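Local structure of Bpsl2520 (Burkholderia pseudomallei K96243, 6F03) at residues B[114-118]-B[119-123]; B[148-152]-B[153-157]; B[161-164]-B[165-169]; B[185-188]-B[189-193]. The protein is of unknown function, a secreted antigen and putative exported protein of the DUF2059 family, mostly helical and present as two copies in the assembly. All blocks are in the same frame, centred on the assembly; numbering follows the deposited sequence.

Contact 1. Residues B[114-118]-B[119-123]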
loop_
_atom_site.group_PDB
_atom_site.type_symbol
_atom_site.label_atom_id
_atom_site.label_comp_id
_atom_site.label_asym_id
_atom_site.label_seq_id
_atom_site.Cartn_x
_atom_site.Cartn_y
_atom_site.Cartn_z
ATOM N N LYS B 114 10.314 10.318 -14.301
ATOM C CA LYS B 114 10.308 11.760 -14.498
ATOM C C LYS B 114 8.912 12.263 -14.864
ATOM O O LYS B 114 8.513 13.359 -14.451
ATOM C CB LYS B 114 11.326 12.155 -15.576
ATOM C CG LYS B 114 12.781 12.060 -15.121
ATOM C CD LYS B 114 13.005 12.851 -13.818
ATOM C CE LYS B 114 14.403 12.603 -13.229
ATOM N NZ LYS B 114 14.498 12.995 -11.797
ATOM N N VAL B 115 8.152 11.465 -15.621
ATOM C CA VAL B 115 6.834 11.882 -16.107
ATOM C C VAL B 115 5.932 12.344 -14.965
ATOM O O VAL B 115 5.092 13.237 -15.140
ATOM C CB VAL B 115 6.179 10.732 -16.897
ATOM C CG1 VAL B 115 5.719 9.649 -15.940
ATOM C CG2 VAL B 115 5.016 11.265 -17.720
ATOM N N PHE B 116 6.123 11.791 -13.771
ATOM C CA PHE B 116 5.302 12.143 -12.625
ATOM C C PHE B 116 5.599 13.532 -12.059
ATOM O O PHE B 116 4.788 14.044 -11.276
ATOM C CB PHE B 116 5.494 11.082 -11.550
ATOM C CG PHE B 116 5.098 9.724 -12.007
ATOM C CD1 PHE B 116 3.765 9.448 -12.315
ATOM C CD2 PHE B 116 6.033 8.726 -12.148
ATOM C CE1 PHE B 116 3.380 8.183 -12.759
ATOM C CE2 PHE B 116 5.657 7.462 -12.582
ATOM C CZ PHE B 116 4.332 7.191 -12.893
ATOM N N GLY B 117 6.715 14.161 -12.433
ATOM C CA GLY B 117 6.958 15.525 -12.018
ATOM C C GLY B 117 6.476 16.587 -12.983
ATOM O O GLY B 117 6.693 17.779 -12.738
ATOM N N THR B 118 5.821 16.198 -14.075
ATOM C CA THR B 118 5.437 17.162 -15.091
ATOM C C THR B 118 4.145 17.886 -14.727
ATOM O O THR B 118 3.315 17.403 -13.953
ATOM C CB THR B 118 5.310 16.474 -16.461
ATOM O OG1 THR B 118 4.322 15.432 -16.410
ATOM C CG2 THR B 118 6.665 15.870 -16.902
ATOM N N GLN B 119 3.984 19.075 -15.305
ATOM C CA GLN B 119 2.738 19.803 -15.127
ATOM C C GLN B 119 1.570 19.025 -15.714
ATOM O O GLN B 119 0.446 19.100 -15.195
ATOM C CB GLN B 119 2.838 21.187 -15.774
ATOM C CG GLN B 119 1.585 22.053 -15.565
ATOM C CD GLN B 119 1.313 22.352 -14.091
ATOM O OE1 GLN B 119 2.187 22.834 -13.369
ATOM N NE2 GLN B 119 0.113 22.020 -13.629
ATOM N N GLN B 120 1.816 18.284 -16.802
ATOM C CA GLN B 120 0.775 17.466 -17.407
ATOM C C GLN B 120 0.257 16.425 -16.425
ATOM O O GLN B 120 -0.963 16.215 -16.310
ATOM C CB GLN B 120 1.326 16.790 -18.666
ATOM C CG GLN B 120 0.337 15.892 -19.420
ATOM C CD GLN B 120 1.027 15.069 -20.528
ATOM O OE1 GLN B 120 1.550 15.628 -21.497
ATOM N NE2 GLN B 120 1.039 13.747 -20.374
ATOM N N PHE B 121 1.161 15.778 -15.686
ATOM C CA PHE B 121 0.696 14.814 -14.700
ATOM C C PHE B 121 -0.151 15.496 -13.634
ATOM O O PHE B 121 -1.252 15.034 -13.314
ATOM C CB PHE B 121 1.862 14.077 -14.044
ATOM C CG PHE B 121 1.402 13.010 -13.072
ATOM C CD1 PHE B 121 0.935 11.780 -13.547
ATOM C CD2 PHE B 121 1.379 13.255 -11.702
ATOM C CE1 PHE B 121 0.489 10.795 -12.685
ATOM C CE2 PHE B 121 0.917 12.278 -10.811
ATOM C CZ PHE B 121 0.471 11.036 -11.313
ATOM N N THR B 122 0.351 16.604 -13.074
ATOM C CA THR B 122 -0.390 17.352 -12.055
ATOM C C THR B 122 -1.775 17.756 -12.539
ATOM O O THR B 122 -2.767 17.584 -11.819
ATOM C CB THR B 122 0.418 18.583 -11.646
ATOM O OG1 THR B 122 1.640 18.138 -11.067
ATOM C CG2 THR B 122 -0.342 19.424 -10.613
ATOM N N ASN B 123 -1.860 18.319 -13.750
ATOM C CA ASN B 123 -3.152 18.678 -14.315
ATOM C C ASN B 123 -4.059 17.468 -14.395
ATOM O O ASN B 123 -5.220 17.518 -13.968
ATOM C CB ASN B 123 -2.978 19.291 -15.704
ATOM C CG ASN B 123 -2.307 20.639 -15.662
ATOM O OD1 ASN B 123 -2.174 21.246 -14.596
ATOM N ND2 ASN B 123 -1.900 21.133 -16.826
#

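Contact 2. Residues B[148-152]-B[153-157]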
loop_
_atom_site.group_PDB
_atom_site.type_symbol
_atom_site.label_atom_id
_atom_site.label_comp_id
_atom_site.label_asym_id
_atom_site.label_seq_id
_atom_site.Cartn_x
_atom_site.Cartn_y
_atom_site.Cartn_z
ATOM N N PHE B 148 -17.867 20.262 6.723
ATOM C CA PHE B 148 -17.106 19.542 7.739
ATOM C C PHE B 148 -15.604 19.833 7.621
ATOM O O PHE B 148 -14.926 20.049 8.632
ATOM C CB PHE B 148 -17.390 18.051 7.658
ATOM C CG PHE B 148 -16.412 17.215 8.429
ATOM C CD1 PHE B 148 -16.463 17.182 9.812
ATOM C CD2 PHE B 148 -15.436 16.470 7.766
ATOM C CE1 PHE B 148 -15.560 16.423 10.535
ATOM C CE2 PHE B 148 -14.521 15.697 8.478
ATOM C CZ PHE B 148 -14.585 15.676 9.869
ATOM N N TYR B 149 -15.064 19.858 6.400
ATOM C CA TYR B 149 -13.612 20.023 6.257
ATOM C C TYR B 149 -13.132 21.410 6.678
ATOM O O TYR B 149 -11.997 21.551 7.154
ATOM C CB TYR B 149 -13.161 19.750 4.817
ATOM C CG TYR B 149 -13.065 18.285 4.469
ATOM C CD1 TYR B 149 -12.268 17.427 5.225
ATOM C CD2 TYR B 149 -13.699 17.769 3.351
ATOM C CE1 TYR B 149 -12.139 16.075 4.897
ATOM C CE2 TYR B 149 -13.578 16.419 3.012
ATOM C CZ TYR B 149 -12.793 15.593 3.795
ATOM O OH TYR B 149 -12.660 14.284 3.481
ATOM N N LYS B 150 -13.954 22.440 6.488
ATOM C CA LYS B 150 -13.624 23.779 6.956
ATOM C C LYS B 150 -13.923 23.990 8.439
ATOM O O LYS B 150 -13.451 24.970 9.000
ATOM C CB LYS B 150 -14.359 24.835 6.115
ATOM C CG LYS B 150 -13.882 24.832 4.667
ATOM C CD LYS B 150 -14.204 26.116 3.925
ATOM C CE LYS B 150 -12.976 27.050 3.843
ATOM N NZ LYS B 150 -11.821 26.475 3.031
ATOM N N SER B 151 -14.650 23.097 9.099
ATOM C CA SER B 151 -14.871 23.248 10.533
ATOM C C SER B 151 -13.577 22.987 11.301
ATOM O O SER B 151 -12.637 22.398 10.766
ATOM C CB SER B 151 -15.971 22.302 11.007
ATOM O OG SER B 151 -15.528 20.954 11.020
ATOM N N PRO B 152 -13.491 23.449 12.554
ATOM C CA PRO B 152 -12.255 23.201 13.327
ATOM C C PRO B 152 -11.911 21.727 13.462
ATOM O O PRO B 152 -10.733 21.362 13.402
ATOM C CB PRO B 152 -12.562 23.814 14.701
ATOM C CG PRO B 152 -13.627 24.862 14.414
ATOM C CD PRO B 152 -14.451 24.317 13.270
ATOM N N THR B 153 -12.902 20.863 13.675
ATOM C CA THR B 153 -12.578 19.447 13.775
ATOM C C THR B 153 -12.208 18.870 12.408
ATOM O O THR B 153 -11.333 18.002 12.328
ATOM C CB THR B 153 -13.733 18.690 14.443
ATOM O OG1 THR B 153 -13.693 18.963 15.848
ATOM C CG2 THR B 153 -13.626 17.174 14.230
ATOM N N GLY B 154 -12.822 19.363 11.330
ATOM C CA GLY B 154 -12.413 18.941 9.997
ATOM C C GLY B 154 -10.974 19.309 9.686
ATOM O O GLY B 154 -10.204 18.503 9.151
ATOM N N ARG B 155 -10.589 20.537 10.007
ATOM C CA ARG B 155 -9.204 20.931 9.775
ATOM C C ARG B 155 -8.242 20.049 10.560
ATOM O O ARG B 155 -7.205 19.638 10.032
ATOM C CB ARG B 155 -9.022 22.403 10.117
ATOM C CG ARG B 155 -9.704 23.307 9.118
ATOM C CD ARG B 155 -9.686 24.738 9.567
ATOM N NE ARG B 155 -9.522 25.592 8.396
ATOM C CZ ARG B 155 -10.532 26.189 7.772
ATOM N NH1 ARG B 155 -11.763 26.033 8.231
ATOM N NH2 ARG B 155 -10.318 26.945 6.702
ATOM N N LYS B 156 -8.569 19.736 11.820
ATOM C CA LYS B 156 -7.763 18.774 12.568
ATOM C C LYS B 156 -7.711 17.427 11.846
ATOM O O LYS B 156 -6.632 16.852 11.658
ATOM C CB LYS B 156 -8.325 18.628 13.983
ATOM C CG LYS B 156 -7.531 17.706 14.903
ATOM C CD LYS B 156 -6.294 18.420 15.430
ATOM C CE LYS B 156 -5.584 17.642 16.548
ATOM N NZ LYS B 156 -6.273 17.733 17.872
ATOM N N PHE B 157 -8.879 16.926 11.406
ATOM C CA PHE B 157 -8.981 15.622 10.748
ATOM C C PHE B 157 -8.040 15.536 9.546
ATOM O O PHE B 157 -7.287 14.569 9.391
ATOM C CB PHE B 157 -10.450 15.411 10.344
ATOM C CG PHE B 157 -10.745 14.153 9.552
ATOM C CD1 PHE B 157 -11.071 12.968 10.193
ATOM C CD2 PHE B 157 -10.780 14.179 8.165
ATOM C CE1 PHE B 157 -11.402 11.802 9.454
ATOM C CE2 PHE B 157 -11.101 13.015 7.413
ATOM C CZ PHE B 157 -11.411 11.834 8.066
#

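Contact 3. Residues B[161-164]-B[165-169]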
loop_
_atom_site.group_PDB
_atom_site.type_symbol
_atom_site.label_atom_id
_atom_site.label_comp_id
_atom_site.label_asym_id
_atom_site.label_seq_id
_atom_site.Cartn_x
_atom_site.Cartn_y
_atom_site.Cartn_z
ATOM N N GLN B 161 -5.666 12.502 10.696
ATOM C CA GLN B 161 -6.399 11.252 10.520
ATOM C C GLN B 161 -5.524 10.177 9.866
ATOM O O GLN B 161 -5.573 9.004 10.263
ATOM C CB GLN B 161 -7.687 11.499 9.738
ATOM C CG GLN B 161 -8.522 10.252 9.591
ATOM C CD GLN B 161 -8.941 9.633 10.919
ATOM O OE1 GLN B 161 -9.308 10.328 11.878
ATOM N NE2 GLN B 161 -8.849 8.311 10.992
ATOM N N ASP B 162 -4.684 10.553 8.901
ATOM C CA ASP B 162 -3.768 9.558 8.335
ATOM C C ASP B 162 -2.812 9.018 9.392
ATOM O O ASP B 162 -2.511 7.821 9.413
ATOM C CB ASP B 162 -2.983 10.137 7.158
ATOM C CG ASP B 162 -3.804 10.181 5.869
ATOM O OD1 ASP B 162 -4.758 9.386 5.725
ATOM O OD2 ASP B 162 -3.493 11.010 4.988
ATOM N N GLN B 163 -2.351 9.879 10.298
ATOM C CA GLN B 163 -1.470 9.432 11.372
ATOM C C GLN B 163 -2.166 8.409 12.268
ATOM O O GLN B 163 -1.526 7.488 12.796
ATOM C CB GLN B 163 -1.018 10.640 12.197
ATOM C CG GLN B 163 0.149 10.361 13.117
ATOM C CD GLN B 163 1.365 9.898 12.341
ATOM O OE1 GLN B 163 1.841 10.612 11.456
ATOM N NE2 GLN B 163 1.858 8.700 12.644
ATOM N N VAL B 164 -3.474 8.582 12.487
ATOM C CA VAL B 164 -4.245 7.629 13.295
ATOM C C VAL B 164 -4.224 6.249 12.638
ATOM O O VAL B 164 -3.978 5.227 13.288
ATOM C CB VAL B 164 -5.687 8.147 13.504
ATOM C CG1 VAL B 164 -6.558 7.100 14.159
ATOM C CG2 VAL B 164 -5.685 9.416 14.337
ATOM N N GLY B 165 -4.459 6.200 11.332
ATOM C CA GLY B 165 -4.379 4.925 10.639
ATOM C C GLY B 165 -3.003 4.282 10.711
ATOM O O GLY B 165 -2.881 3.074 10.929
ATOM N N ARG B 166 -1.946 5.073 10.531
ATOM C CA ARG B 166 -0.608 4.489 10.533
ATOM C C ARG B 166 -0.243 3.936 11.905
ATOM O O ARG B 166 0.350 2.848 12.010
ATOM C CB ARG B 166 0.412 5.526 10.067
ATOM C CG ARG B 166 0.434 5.652 8.565
ATOM C CD ARG B 166 1.648 6.398 8.071
ATOM N NE ARG B 166 1.587 7.814 8.400
ATOM C CZ ARG B 166 0.868 8.699 7.717
ATOM N NH1 ARG B 166 0.139 8.298 6.680
ATOM N NH2 ARG B 166 0.863 9.980 8.075
ATOM N N ASP B 167 -0.592 4.668 12.965
ATOM C CA ASP B 167 -0.298 4.212 14.320
ATOM C C ASP B 167 -0.928 2.853 14.602
ATOM O O ASP B 167 -0.297 1.977 15.211
ATOM C CB ASP B 167 -0.804 5.244 15.326
ATOM C CG ASP B 167 0.246 6.293 15.674
ATOM O OD1 ASP B 167 1.051 6.662 14.780
ATOM O OD2 ASP B 167 0.228 6.789 16.830
ATOM N N VAL B 168 -2.180 2.664 14.188
ATOM C CA VAL B 168 -2.835 1.377 14.397
ATOM C C VAL B 168 -2.095 0.267 13.647
ATOM O O VAL B 168 -1.670 -0.733 14.236
ATOM C CB VAL B 168 -4.315 1.466 13.987
ATOM C CG1 VAL B 168 -4.914 0.089 13.935
ATOM C CG2 VAL B 168 -5.091 2.362 14.993
ATOM N N VAL B 169 -1.894 0.446 12.344
ATOM C CA VAL B 169 -1.310 -0.609 11.517
ATOM C C VAL B 169 0.147 -0.869 11.904
ATOM O O VAL B 169 0.569 -2.022 12.050
ATOM C CB VAL B 169 -1.455 -0.238 10.032
ATOM C CG1 VAL B 169 -0.717 -1.235 9.136
ATOM C CG2 VAL B 169 -2.954 -0.132 9.666
#

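Contact 4. Residues B[185-188]-B[189-193]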
loop_
_atom_site.group_PDB
_atom_site.type_symbol
_atom_site.label_atom_id
_atom_site.label_comp_id
_atom_site.label_asym_id
_atom_site.label_seq_id
_atom_site.Cartn_x
_atom_site.Cartn_y
_atom_site.Cartn_z
ATOM N N ARG B 185 8.590 -19.727 9.378
ATOM C CA ARG B 185 9.987 -20.140 9.301
ATOM C C ARG B 185 10.221 -21.442 10.057
ATOM O O ARG B 185 10.942 -22.333 9.580
ATOM C CB ARG B 185 10.890 -19.030 9.843
ATOM C CG ARG B 185 12.351 -19.421 10.010
ATOM C CD ARG B 185 12.977 -19.873 8.699
ATOM N NE ARG B 185 14.309 -20.415 8.920
ATOM C CZ ARG B 185 15.442 -19.729 8.785
ATOM N NH1 ARG B 185 15.414 -18.454 8.414
ATOM N NH2 ARG B 185 16.604 -20.330 9.015
ATOM N N ASP B 186 9.623 -21.575 11.242
ATOM C CA ASP B 186 9.881 -22.771 12.038
ATOM C C ASP B 186 9.308 -24.010 11.355
ATOM O O ASP B 186 9.951 -25.068 11.333
ATOM C CB ASP B 186 9.319 -22.588 13.449
ATOM C CG ASP B 186 10.099 -21.534 14.257
ATOM O OD1 ASP B 186 11.233 -21.168 13.857
ATOM O OD2 ASP B 186 9.573 -21.061 15.296
ATOM N N GLN B 187 8.127 -23.884 10.738
ATOM C CA GLN B 187 7.607 -25.001 9.965
ATOM C C GLN B 187 8.450 -25.235 8.712
ATOM O O GLN B 187 8.612 -26.384 8.271
ATOM C CB GLN B 187 6.141 -24.762 9.595
ATOM C CG GLN B 187 5.463 -25.994 9.028
ATOM C CD GLN B 187 5.591 -27.204 9.962
ATOM O OE1 GLN B 187 5.529 -27.067 11.187
ATOM N NE2 GLN B 187 5.802 -28.389 9.384
ATOM N N ALA B 188 8.995 -24.157 8.140
ATOM C CA ALA B 188 9.824 -24.273 6.955
ATOM C C ALA B 188 11.119 -25.015 7.265
ATOM O O ALA B 188 11.603 -25.800 6.444
ATOM C CB ALA B 188 10.101 -22.888 6.378
ATOM N N ASP B 189 11.688 -24.789 8.453
ATOM C CA ASP B 189 12.846 -25.574 8.880
ATOM C C ASP B 189 12.528 -27.066 8.877
ATOM O O ASP B 189 13.354 -27.887 8.465
ATOM C CB ASP B 189 13.294 -25.141 10.284
ATOM C CG ASP B 189 13.970 -23.767 10.308
ATOM O OD1 ASP B 189 14.389 -23.267 9.235
ATOM O OD2 ASP B 189 14.067 -23.174 11.412
ATOM N N LYS B 190 11.342 -27.434 9.365
ATOM C CA LYS B 190 10.962 -28.840 9.459
ATOM C C LYS B 190 10.803 -29.468 8.082
ATOM O O LYS B 190 11.156 -30.635 7.886
ATOM C CB LYS B 190 9.656 -28.999 10.252
ATOM C CG LYS B 190 9.715 -28.623 11.740
ATOM C CD LYS B 190 8.364 -28.930 12.412
ATOM C CE LYS B 190 8.356 -28.599 13.890
ATOM N NZ LYS B 190 7.032 -28.922 14.527
ATOM N N GLU B 191 10.253 -28.718 7.127
ATOM C CA GLU B 191 10.066 -29.230 5.774
ATOM C C GLU B 191 11.405 -29.489 5.090
ATOM O O GLU B 191 11.580 -30.509 4.410
ATOM C CB GLU B 191 9.227 -28.238 4.969
ATOM C CG GLU B 191 7.861 -27.991 5.611
ATOM C CD GLU B 191 6.980 -29.238 5.633
ATOM O OE1 GLU B 191 7.024 -30.028 4.660
ATOM O OE2 GLU B 191 6.285 -29.459 6.649
ATOM N N VAL B 192 12.362 -28.576 5.252
ATOM C CA VAL B 192 13.668 -28.780 4.632
ATOM C C VAL B 192 14.399 -29.935 5.304
ATOM O O VAL B 192 14.989 -30.787 4.631
ATOM C CB VAL B 192 14.494 -27.486 4.681
ATOM C CG1 VAL B 192 15.932 -27.766 4.255
ATOM C CG2 VAL B 192 13.845 -26.423 3.815
ATOM N N ALA B 193 14.348 -30.001 6.619
ATOM C CA ALA B 193 15.013 -31.071 7.331
ATOM C C ALA B 193 14.413 -32.424 7.001
ATOM O O ALA B 193 15.017 -33.452 7.245
ATOM C CB ALA B 193 14.955 -30.822 8.823
#

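Contact 1. Residues B[114-118]-B[119-123]
Thr118 and Phe121 meet at the start of helix 119-136, where the threonine hydroxyl reaches forward to the amide of the first turn. Phe121 N gives its hydrogen to Thr118 OG1 over 3.3 Å, and OG1 in turn donates to Val115 O at 2.7 Å, lying in the plane of that carbonyl. The hydroxyl is placed for both jobs by a first torsion of 59°, which puts OG1 between the backbone N and the carbonyl carbon. This makes Thr118 the N-cap of the helix, following directly on the 3-10 segment 114-117, so one side chain stitches the end of the one to the beginning of the other. Thr118 O starts the regular helical bonding by accepting from Thr122 N at 3.2 Å; Thr122 OG1 adds a weak bond to the same oxygen.

On another side of the junction Phe116 and Phe121 form a T-shaped pair. The edge of Phe116 points at the face of Phe121, with centroids 5.2 Å apart and planes at 89°; CD1 of Phe116 leads, 3.6 Å from Phe121 CE1 and toward the rim of that ring. Both phenylalanines are buried. Phe116 touches Ala66 and Ser70 and Phe121 touches Ala63, all on helix 55-84, while Tyr176 of the second subunit sets its ring edge-to-face with Phe121 and bonds through its hydroxyl to Gln120 NE2.

Contact 2. Residues B[148-152]-B[153-157]
Ser151 caps helix 152-193 at its N terminus, in the tight turn that takes the chain out of helix 139-150, and its side chain meets Gly154 one turn on. Gly154 N donates to Ser151 OG over 3.2 Å, while OG hands its own hydrogen back to Phe148 O at 2.6 Å. A first torsion of 72° sets OG between its own backbone N and carbonyl carbon, from where it can accept from Gly154 N and still donate to Phe148 O. The new helix then runs on through Arg155 N to Ser151 O, a nearly straight bond of 2.9 Å.

Gly154, with no side chain in the way, comes close to the end of helix 139-150: its CA is 3.1 Å from Phe148 O in a CA-H...O contact and also sits over the face of the Phe148 ring, a CH-pi contact. The same ring turns its edge to the face of Phe157, planes at 67°, with Phe148 CE2 and Phe157 CD2 4.0 Å apart. Tyr149 CE1 reaches Phe157 CD2 as well. Across the subunit boundary Phe148 stacks on Phe148 of the second subunit, and Thr153 OG1 bonds to Asp144 of that subunit.

Chemically the corner is divided: aromatic carbon fills the buried side toward the partner chain, and polar bonds hold the backbone. Ser151 OG also bonds a glycerol, probably from the crystallisation liquor, which implies that small polar molecules can reach this hydroxyl while it caps the helix.

Contact 3. Residues B[161-164]-B[165-169]
The guanidinium of Arg166 lies flat over the backbone of the preceding turn, with Asp162 O centred over one face 3.8 Å above its plane and Gln163 N over the same face. All lie on the long helix 152-193, whose pitch brings residues three and four apart onto one side, the setting for an i to i+4 side-chain bond. The Gln163 amide stands almost upright to the guanidinium, their planes 83° apart, and its OE1 is 3.6 Å from Arg166 NH2. Its other branch makes the polar link of the contact: Gln163 NE2 donates to Asp167 OD1 over 3.1 Å, with the carboxylate oxygen in the amide plane and met on its syn side, somewhat out of the carboxylate plane. Amide and carboxylate are turned 74° against each other.

Gln163 gets there by starting with CG anti to its backbone N (chi1 -166°) and then bending at chi2, which folds the amide forward along the helix. Asp167 shares its two oxygens between two partners: OD1 takes the Gln163 amide, and OD2 bonds to the hydroxyl of Tyr136 of the second subunit. That tyrosine also packs on Gln163 and Val164, while Gln161 bonds to Tyr137 and Tyr133 of the same neighbouring chain.

Underneath, the backbone repeats regularly, as in Arg166 N to Asp162 O at 3.0 Å. Val168 follows Val164 on the same side of the helix, and its CG2 rests 3.5 Å from Val164 O.

Contact 4. Residues B[185-188]-B[189-193]
From Arg185 to Val192 the backbone is regular alpha helix: Asp189 N reaches Arg185 O at 2.8 Å, Glu191 N reaches Gln187 O and Val192 N reaches Ala188 O, and only the bond from Lys190 N to Asp186 O, 3.4 Å long, is weak. Two side-chain links run with it, each spanning four residues.

In the first, Arg185 NE forms a salt bridge with Asp189 OD1 at 2.9 Å. The oxygen is approached on its syn side and lies close to the guanidinium plane, at the edge of the group, yet the carboxylate is turned 89° to it; the acid therefore offers a single oxygen instead of pairing both with the arginine. In the second, Gln187 NE2 donates to Glu191 OE2 over 3.0 Å, using the anti lone pair of the carboxylate, and OE2 also takes a salt bridge from Lys107 of the second subunit. Gln187 bends at chi2 (54°), which carries the amide forward; its OE1 then lies 3.6 Å from CD of the extended Lys190. Asp186 OD1 and Asp189 OD2 stand 4.2 Å apart, a like-charged pair probably eased by the salt bridges of Asp186 with Lys182 and of Asp189 with Arg185.

This end of helix 152-193 lies against helices of the second subunit: Arg185 and Asp189 pack on Glu84 and Ala81 of its helix 55-84, Val192 on Asn85 just beyond, and Gln187 on Leu108 of its helix 90-111.

How the contacts relate
The four contacts come in series along the chain, each between adjoining segments, so none encloses a longer loop and none nests in or crosses another. Contact 1 joins the 3-10 segment after helix 90-111 to helix 119-136. Contact 2 turns the chain from helix 139-150 into helix 152-193, which contacts 3 and 4 then follow outward. Centres of contacts 2 and 3 are about 17 Å apart, and their segments are separated by only three residues, whereas contact 4 lies about 35 Å from contact 3, centre to centre, near the far end of the same helix. All four also touch the second subunit, so each local arrangement lies at least partly at the dimer interface.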